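Local coordinates for protein MNMC2 (Aquifex aeolicus, PDB 3VYW) that methylates the wobble uridine of bacterial tRNA with S-adenosylmethionine as methyl donor, working without the oxidase domain to which this enzyme is usually fused, at residues K8-S13 against D289-E294; L211-I216 against A257-P262. All blocks are in the same frame, centred on the assembly; numbering follows the deposited sequence.

Contact 1. Residues K8-S13 against D289-E294; sequences KNYLES and DKEPLE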
ATOM      1  N   LYS A   8      23.614  -7.505  -7.713  1.00 39.59           N
ATOM      2  CA  LYS A   8      24.841  -7.653  -6.984  1.00 36.09           C
ATOM      3  C   LYS A   8      25.769  -6.512  -7.158  1.00 42.42           C
ATOM      4  O   LYS A   8      26.472  -6.161  -6.268  1.00 47.39           O
ATOM      5  CB  LYS A   8      25.524  -8.917  -7.365  1.00 35.71           C
ATOM      6  CG  LYS A   8      26.950  -8.909  -6.940  1.00 36.68           C
ATOM      7  CD  LYS A   8      27.403 -10.298  -6.666  1.00 38.26           C
ATOM      8  CE  LYS A   8      28.863 -10.440  -6.914  1.00 44.69           C
ATOM      9  NZ  LYS A   8      29.191 -11.866  -6.805  1.00 57.21           N
ATOM     10  N   ASN A   9      25.806  -5.979  -8.354  1.00 43.95           N
ATOM     11  CA  ASN A   9      26.584  -4.820  -8.635  1.00 41.52           C
ATOM     12  C   ASN A   9      26.053  -3.662  -7.876  1.00 38.11           C
ATOM     13  O   ASN A   9      26.781  -2.866  -7.376  1.00 39.70           O
ATOM     14  CB  ASN A   9      26.518  -4.503 -10.117  1.00 51.10           C
ATOM     15  CG  ASN A   9      27.460  -5.323 -10.928  1.00 49.46           C
ATOM     16  OD1 ASN A   9      28.281  -6.039 -10.408  1.00 58.17           O
ATOM     17  ND2 ASN A   9      27.339  -5.222 -12.214  1.00 53.46           N
ATOM     18  N   TYR A  10      24.750  -3.555  -7.837  1.00 34.72           N
ATOM     19  CA  TYR A  10      24.097  -2.461  -7.206  1.00 32.55           C
ATOM     20  C   TYR A  10      24.406  -2.469  -5.754  1.00 34.90           C
ATOM     21  O   TYR A  10      24.670  -1.463  -5.180  1.00 39.36           O
ATOM     22  CB  TYR A  10      22.613  -2.605  -7.420  1.00 33.54           C
ATOM     23  CG  TYR A  10      21.808  -1.460  -6.943  1.00 34.60           C
ATOM     24  CD1 TYR A  10      21.282  -0.575  -7.816  1.00 30.92           C
ATOM     25  CD2 TYR A  10      21.559  -1.285  -5.631  1.00 30.44           C
ATOM     26  CE1 TYR A  10      20.541   0.469  -7.387  1.00 33.37           C
ATOM     27  CE2 TYR A  10      20.834  -0.233  -5.194  1.00 32.01           C
ATOM     28  CZ  TYR A  10      20.331   0.635  -6.090  1.00 36.26           C
ATOM     29  OH  TYR A  10      19.593   1.674  -5.687  1.00 42.08           O
ATOM     30  N   LEU A  11      24.344  -3.632  -5.151  1.00 35.09           N
ATOM     31  CA  LEU A  11      24.648  -3.769  -3.769  1.00 34.80           C
ATOM     32  C   LEU A  11      26.067  -3.454  -3.460  1.00 37.76           C
ATOM     33  O   LEU A  11      26.354  -2.782  -2.519  1.00 40.70           O
ATOM     34  CB  LEU A  11      24.390  -5.186  -3.326  1.00 31.46           C
ATOM     35  CG  LEU A  11      24.925  -5.452  -1.951  1.00 28.88           C
ATOM     36  CD1 LEU A  11      24.065  -4.759  -0.945  1.00 30.96           C
ATOM     37  CD2 LEU A  11      24.996  -6.909  -1.674  1.00 25.74           C
ATOM     38  N   GLU A  12      26.973  -3.981  -4.248  1.00 39.22           N
ATOM     39  CA  GLU A  12      28.363  -3.740  -4.013  1.00 41.83           C
ATOM     40  C   GLU A  12      28.593  -2.280  -4.164  1.00 42.61           C
ATOM     41  O   GLU A  12      29.297  -1.673  -3.430  1.00 44.02           O
ATOM     42  CB  GLU A  12      29.195  -4.485  -5.021  1.00 46.03           C
ATOM     43  CG  GLU A  12      29.549  -5.889  -4.608  1.00 53.92           C
ATOM     44  CD  GLU A  12      30.150  -6.679  -5.724  1.00 65.90           C
ATOM     45  OE1 GLU A  12      30.835  -7.659  -5.451  1.00 68.41           O
ATOM     46  OE2 GLU A  12      29.945  -6.314  -6.884  1.00 78.26           O
ATOM     47  N   SER A  13      27.978  -1.710  -5.151  1.00 43.11           N
ATOM     48  CA  SER A  13      28.170  -0.334  -5.383  1.00 42.46           C
ATOM     49  C   SER A  13      27.670   0.513  -4.244  1.00 46.80           C
ATOM     50  O   SER A  13      28.319   1.448  -3.858  1.00 53.32           O
ATOM     51  CB  SER A  13      27.510   0.027  -6.688  1.00 38.17           C
ATOM     52  OG  SER A  13      27.131   1.354  -6.703  1.00 45.75           O
ATOM     53  N   ASP A 289      13.957  10.699  -0.370  1.00 38.93           N
ATOM     54  CA  ASP A 289      14.467  10.791  -1.695  1.00 44.57           C
ATOM     55  C   ASP A 289      15.238   9.567  -2.108  1.00 44.45           C
ATOM     56  O   ASP A 289      15.778   9.499  -3.184  1.00 44.62           O
ATOM     57  CB  ASP A 289      15.369  11.997  -1.775  1.00 52.73           C
ATOM     58  CG  ASP A 289      16.560  11.869  -0.906  1.00 58.54           C
ATOM     59  OD1 ASP A 289      16.482  11.179   0.095  1.00 64.42           O
ATOM     60  OD2 ASP A 289      17.592  12.449  -1.219  1.00 72.18           O
ATOM     61  N   LYS A 290      15.300   8.610  -1.221  1.00 39.63           N
ATOM     62  CA  LYS A 290      16.065   7.417  -1.427  1.00 38.92           C
ATOM     63  C   LYS A 290      15.544   6.480  -2.502  1.00 37.62           C
ATOM     64  O   LYS A 290      14.377   6.351  -2.705  1.00 36.79           O
ATOM     65  CB  LYS A 290      16.126   6.694  -0.121  1.00 40.47           C
ATOM     66  CG  LYS A 290      17.334   5.833   0.039  1.00 46.72           C
ATOM     67  CD  LYS A 290      17.548   5.543   1.496  1.00 52.47           C
ATOM     68  CE  LYS A 290      18.978   5.164   1.771  1.00 55.13           C
ATOM     69  NZ  LYS A 290      19.667   6.209   2.555  1.00 60.11           N
ATOM     70  N   GLU A 291      16.449   5.815  -3.178  1.00 39.30           N
ATOM     71  CA  GLU A 291      16.109   4.777  -4.105  1.00 43.20           C
ATOM     72  C   GLU A 291      15.524   3.614  -3.392  1.00 40.44           C
ATOM     73  O   GLU A 291      15.936   3.267  -2.338  1.00 43.87           O
ATOM     74  CB  GLU A 291      17.337   4.308  -4.846  1.00 50.43           C
ATOM     75  CG  GLU A 291      17.936   5.306  -5.784  1.00 58.28           C
ATOM     76  CD  GLU A 291      18.368   4.662  -7.061  1.00 71.19           C
ATOM     77  OE1 GLU A 291      17.496   4.320  -7.854  1.00 83.68           O
ATOM     78  OE2 GLU A 291      19.567   4.466  -7.277  1.00 72.82           O
ATOM     79  N   PRO A 292      14.569   2.992  -4.017  1.00 39.46           N
ATOM     80  CA  PRO A 292      13.842   1.906  -3.410  1.00 37.89           C
ATOM     81  C   PRO A 292      14.738   0.756  -3.102  1.00 36.47           C
ATOM     82  O   PRO A 292      14.575   0.172  -2.097  1.00 39.50           O
ATOM     83  CB  PRO A 292      12.870   1.531  -4.490  1.00 35.93           C
ATOM     84  CG  PRO A 292      12.570   2.824  -5.121  1.00 43.47           C
ATOM     85  CD  PRO A 292      13.765   3.691  -5.009  1.00 39.29           C
ATOM     86  N   LEU A 293      15.678   0.445  -3.951  1.00 34.89           N
ATOM     87  CA  LEU A 293      16.529  -0.675  -3.690  1.00 34.86           C
ATOM     88  C   LEU A 293      17.331  -0.452  -2.470  1.00 36.42           C
ATOM     89  O   LEU A 293      17.627  -1.358  -1.761  1.00 37.58           O
ATOM     90  CB  LEU A 293      17.412  -0.980  -4.858  1.00 32.09           C
ATOM     91  CG  LEU A 293      16.628  -1.713  -5.915  1.00 34.86           C
ATOM     92  CD1 LEU A 293      17.465  -1.824  -7.145  1.00 35.59           C
ATOM     93  CD2 LEU A 293      16.202  -3.060  -5.412  1.00 29.13           C
ATOM     94  N   GLU A 294      17.703   0.789  -2.283  1.00 35.25           N
ATOM     95  CA  GLU A 294      18.502   1.259  -1.186  1.00 36.23           C
ATOM     96  C   GLU A 294      17.825   1.135   0.143  1.00 33.81           C
ATOM     97  O   GLU A 294      18.430   0.853   1.113  1.00 29.49           O
ATOM     98  CB  GLU A 294      18.866   2.712  -1.437  1.00 40.67           C
ATOM     99  CG  GLU A 294      20.206   2.899  -2.104  1.00 52.36           C
ATOM    100  CD  GLU A 294      20.404   4.278  -2.657  1.00 56.43           C
ATOM    101  OE1 GLU A 294      19.686   5.176  -2.265  1.00 59.84           O
ATOM    102  OE2 GLU A 294      21.278   4.463  -3.482  1.00 61.31           O
TER
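Tyr10, on the N-terminal helix 3-18, reaches across to Leu293 and Glu291 at the start of the C-terminal helix 292-303, so that the two ends of the chain meet beside the methyltransferase fold: the N-terminal helix packs against the N-terminal end, with its N-cap, of the C-terminal helix. The contact is a good example of a single aromatic side chain doing nearly all the work of a small interface. With CG anti to the backbone N (chi1 -174°), the phenol extends from its helix toward the other segment, spanning a gap of 8.5 Å between the CA atoms of Tyr10 and Leu293.

Leu293 lies against one face of the ring. Its CD1 methyl sits almost centrally, 3.9 Å from the Tyr10 ring centroid and 13° off the ring normal, which makes a CH-pi contact. The root of the same leucine touches farther along, where CB comes within 3.5 Å of Tyr10 CE2. One apolar side chain thus follows the ring from its middle to its hydroxyl end. Leu293 also touches Phe34 of helix 24-37 and Ala38 and Tyr39 just after it, while Ile297, one turn further along helix 292-303, also touches Tyr10.

Glu291, the N-cap residue, meets the phenol at its hydroxyl. The chain bends at chi2, and its carboxylate plane is turned 59° from that of the ring. Glu294 approaches the same hydroxyl with its aliphatic part, CG lying 3.8 Å from Tyr10 OH; its OE1 accepts a weak hydrogen bond from the backbone N of Glu291. The polar component across the contact is therefore slight: Tyr10 OH donates a weak hydrogen bond to Glu291 OE2 at 3.2 Å.

Contact 2. Residues L211-I216 against A257-P262; sequences LIKERI and ASLKAP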
ATOM      1  N   LEU A 211       3.957  10.830   7.124  1.00 40.37           N
ATOM      2  CA  LEU A 211       3.285  11.778   6.291  1.00 40.24           C
ATOM      3  C   LEU A 211       1.845  11.402   6.099  1.00 41.52           C
ATOM      4  O   LEU A 211       1.007  12.227   5.996  1.00 44.46           O
ATOM      5  CB  LEU A 211       4.001  11.948   4.979  1.00 37.95           C
ATOM      6  CG  LEU A 211       5.418  12.446   5.078  1.00 39.81           C
ATOM      7  CD1 LEU A 211       6.054  12.299   3.733  1.00 39.76           C
ATOM      8  CD2 LEU A 211       5.466  13.887   5.486  1.00 34.62           C
ATOM      9  N   ILE A 212       1.587  10.125   6.013  1.00 42.96           N
ATOM     10  CA  ILE A 212       0.255   9.610   5.919  1.00 39.54           C
ATOM     11  C   ILE A 212      -0.505   9.900   7.156  1.00 38.59           C
ATOM     12  O   ILE A 212      -1.660  10.081   7.102  1.00 42.41           O
ATOM     13  CB  ILE A 212       0.231   8.107   5.672  1.00 35.63           C
ATOM     14  CG1 ILE A 212       0.752   7.797   4.297  1.00 36.84           C
ATOM     15  CG2 ILE A 212      -1.172   7.575   5.790  1.00 31.95           C
ATOM     16  CD1 ILE A 212      -0.341   7.557   3.303  1.00 36.74           C
ATOM     17  N   LYS A 213       0.170   9.872   8.279  1.00 41.60           N
ATOM     18  CA  LYS A 213      -0.435  10.065   9.577  1.00 43.31           C
ATOM     19  C   LYS A 213      -1.020  11.448   9.723  1.00 41.75           C
ATOM     20  O   LYS A 213      -2.040  11.622  10.298  1.00 39.03           O
ATOM     21  CB  LYS A 213       0.594   9.810  10.658  1.00 40.61           C
ATOM     22  CG  LYS A 213       0.033   9.570  12.037  1.00 48.39           C
ATOM     23  CD  LYS A 213       0.804  10.324  13.091  1.00 43.33           C
ATOM     24  CE  LYS A 213       0.394   9.897  14.467  1.00 42.16           C
ATOM     25  NZ  LYS A 213       1.480  10.050  15.454  1.00 40.71           N
ATOM     26  N   GLU A 214      -0.339  12.426   9.175  1.00 39.59           N
ATOM     27  CA  GLU A 214      -0.749  13.781   9.266  1.00 41.36           C
ATOM     28  C   GLU A 214      -2.048  13.945   8.541  1.00 43.26           C
ATOM     29  O   GLU A 214      -2.751  14.892   8.725  1.00 48.09           O
ATOM     30  CB  GLU A 214       0.295  14.687   8.669  1.00 47.44           C
ATOM     31  CG  GLU A 214       1.523  14.861   9.506  1.00 51.50           C
ATOM     32  CD  GLU A 214       2.692  15.314   8.679  1.00 69.61           C
ATOM     33  OE1 GLU A 214       3.848  15.123   9.086  1.00 74.34           O
ATOM     34  OE2 GLU A 214       2.461  15.873   7.610  1.00 74.69           O
ATOM     35  N   ARG A 215      -2.357  13.003   7.690  1.00 42.25           N
ATOM     36  CA  ARG A 215      -3.461  13.140   6.801  1.00 34.05           C
ATOM     37  C   ARG A 215      -4.615  12.243   7.107  1.00 36.01           C
ATOM     38  O   ARG A 215      -5.463  12.045   6.297  1.00 35.62           O
ATOM     39  CB  ARG A 215      -2.980  12.968   5.391  1.00 39.65           C
ATOM     40  CG  ARG A 215      -2.707  14.284   4.723  1.00 45.85           C
ATOM     41  CD  ARG A 215      -1.510  14.274   3.820  1.00 47.04           C
ATOM     42  NE  ARG A 215      -0.342  14.725   4.511  1.00 54.97           N
ATOM     43  CZ  ARG A 215       0.528  15.554   4.002  1.00 53.38           C
ATOM     44  NH1 ARG A 215       0.338  16.034   2.808  1.00 62.45           N
ATOM     45  NH2 ARG A 215       1.573  15.909   4.691  1.00 55.24           N
ATOM     46  N   ILE A 216      -4.648  11.704   8.300  1.00 40.18           N
ATOM     47  CA  ILE A 216      -5.717  10.814   8.665  1.00 38.60           C
ATOM     48  C   ILE A 216      -6.457  11.300   9.875  1.00 47.90           C
ATOM     49  O   ILE A 216      -5.872  11.755  10.819  1.00 52.18           O
ATOM     50  CB  ILE A 216      -5.241   9.377   8.858  1.00 33.40           C
ATOM     51  CG1 ILE A 216      -6.418   8.443   9.050  1.00 32.08           C
ATOM     52  CG2 ILE A 216      -4.324   9.271  10.024  1.00 33.23           C
ATOM     53  CD1 ILE A 216      -6.047   7.004   9.154  1.00 28.64           C
ATOM     54  N   ALA A 257      -5.529  -0.213  11.139  1.00 37.29           N
ATOM     55  CA  ALA A 257      -4.928   0.707  12.063  1.00 36.77           C
ATOM     56  C   ALA A 257      -5.781   1.924  12.331  1.00 38.17           C
ATOM     57  O   ALA A 257      -6.491   2.385  11.498  1.00 38.49           O
ATOM     58  CB  ALA A 257      -3.568   1.118  11.572  1.00 31.27           C
ATOM     59  N   SER A 258      -5.728   2.422  13.539  1.00 36.34           N
ATOM     60  CA  SER A 258      -6.312   3.693  13.830  1.00 34.32           C
ATOM     61  C   SER A 258      -5.562   4.325  14.949  1.00 37.82           C
ATOM     62  O   SER A 258      -5.084   3.663  15.808  1.00 36.03           O
ATOM     63  CB  SER A 258      -7.761   3.524  14.207  1.00 34.16           C
ATOM     64  OG  SER A 258      -8.294   4.743  14.606  1.00 36.21           O
ATOM     65  N   LEU A 259      -5.411   5.629  14.923  1.00 38.22           N
ATOM     66  CA  LEU A 259      -4.863   6.313  16.052  1.00 39.75           C
ATOM     67  C   LEU A 259      -5.750   6.225  17.259  1.00 41.53           C
ATOM     68  O   LEU A 259      -5.302   5.971  18.323  1.00 42.64           O
ATOM     69  CB  LEU A 259      -4.686   7.756  15.700  1.00 37.72           C
ATOM     70  CG  LEU A 259      -3.698   7.988  14.619  1.00 38.77           C
ATOM     71  CD1 LEU A 259      -3.791   9.416  14.172  1.00 35.17           C
ATOM     72  CD2 LEU A 259      -2.333   7.720  15.172  1.00 37.00           C
ATOM     73  N   LYS A 260      -7.023   6.500  17.086  1.00 46.76           N
ATOM     74  CA  LYS A 260      -7.940   6.439  18.197  1.00 50.15           C
ATOM     75  C   LYS A 260      -9.182   5.570  18.101  1.00 47.61           C
ATOM     76  O   LYS A 260      -9.819   5.376  19.084  1.00 51.06           O
ATOM     77  CB  LYS A 260      -8.334   7.834  18.625  1.00 48.69           C
ATOM     78  CG  LYS A 260      -7.608   8.304  19.849  1.00 45.32           C
ATOM     79  CD  LYS A 260      -6.366   9.044  19.489  1.00 51.30           C
ATOM     80  CE  LYS A 260      -5.954   9.944  20.620  1.00 55.41           C
ATOM     81  NZ  LYS A 260      -4.686   9.548  21.263  1.00 59.13           N
ATOM     82  N   ALA A 261      -9.552   5.072  16.944  1.00 43.55           N
ATOM     83  CA  ALA A 261     -10.685   4.159  16.877  1.00 45.80           C
ATOM     84  C   ALA A 261     -10.331   2.730  17.234  1.00 50.21           C
ATOM     85  O   ALA A 261      -9.194   2.405  17.350  1.00 57.05           O
ATOM     86  CB  ALA A 261     -11.343   4.224  15.531  1.00 45.88           C
ATOM     87  N   PRO A 262     -11.314   1.892  17.451  1.00 49.37           N
ATOM     88  CA  PRO A 262     -11.064   0.508  17.801  1.00 47.60           C
ATOM     89  C   PRO A 262     -10.638  -0.343  16.649  1.00 49.02           C
ATOM     90  O   PRO A 262     -11.101  -0.168  15.549  1.00 46.11           O
ATOM     91  CB  PRO A 262     -12.404   0.032  18.338  1.00 44.06           C
ATOM     92  CG  PRO A 262     -13.371   1.057  17.941  1.00 48.80           C
ATOM     93  CD  PRO A 262     -12.610   2.322  17.946  1.00 52.84           C
TER
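Leu259, just beyond strand 253-258, packs against Lys213, on helix 206-213, and Ile216, which opens strand 216-217, and its two methyls divide the apolar contact between them. CD2 meets the aliphatic part of Lys213, with CE 3.6 Å away, the two side chains crossing at about a right angle. CD1 faces Ile216 more loosely, 4.2 Å from its CG2 branch. That branch lies between the backbone N and the carbonyl carbon, since CG1 is anti to N (chi1 -172°).

The polar bonds lie within each segment or lead out of the contact. The lysine chain bends at chi2, and its NZ hydrogen-bonds outward to Leu238 O, so the charged end is engaged while the methylenes serve the leucine. After Leu259 the chain turns back, and Ser258 OG accepts from Ala261 N at 2.7 Å, an ST motif. On the helix side, Glu214 OE2 receives Arg215 NH2 in a salt bridge of 3.1 Å, close to the guanidinium plane.

Lys213 to Ile216 form a type I beta turn that leads from the helix into strand 216-217, ahead of strand 220-224. Strand 253-258 lies antiparallel between 220-224 and 241-246, the late reversed strand that marks the class I, Rossmann-like methyltransferase fold.

Contact 2 falls entirely within the stretch of chain whose ends contact 1 brings together, since 211-216 and 257-262 both lie between 8-13 and 289-294. Their centres are 31 Å apart, and the nearest atoms stay about 9 Å from each other without touching. The two share no helix or strand: contact 1 pairs the terminal helices 3-18 and 292-303, whereas contact 2 joins helix 206-213 to the end of strand 253-258 in the mixed sheet. In contact 1 the side chain of Glu291 is about 11 Å from the bound S-adenosylmethionine. Contact 1 thus unites the chain ends, while contact 2 is packing beside the methyltransferase sheet, away from the cofactor-binding residues.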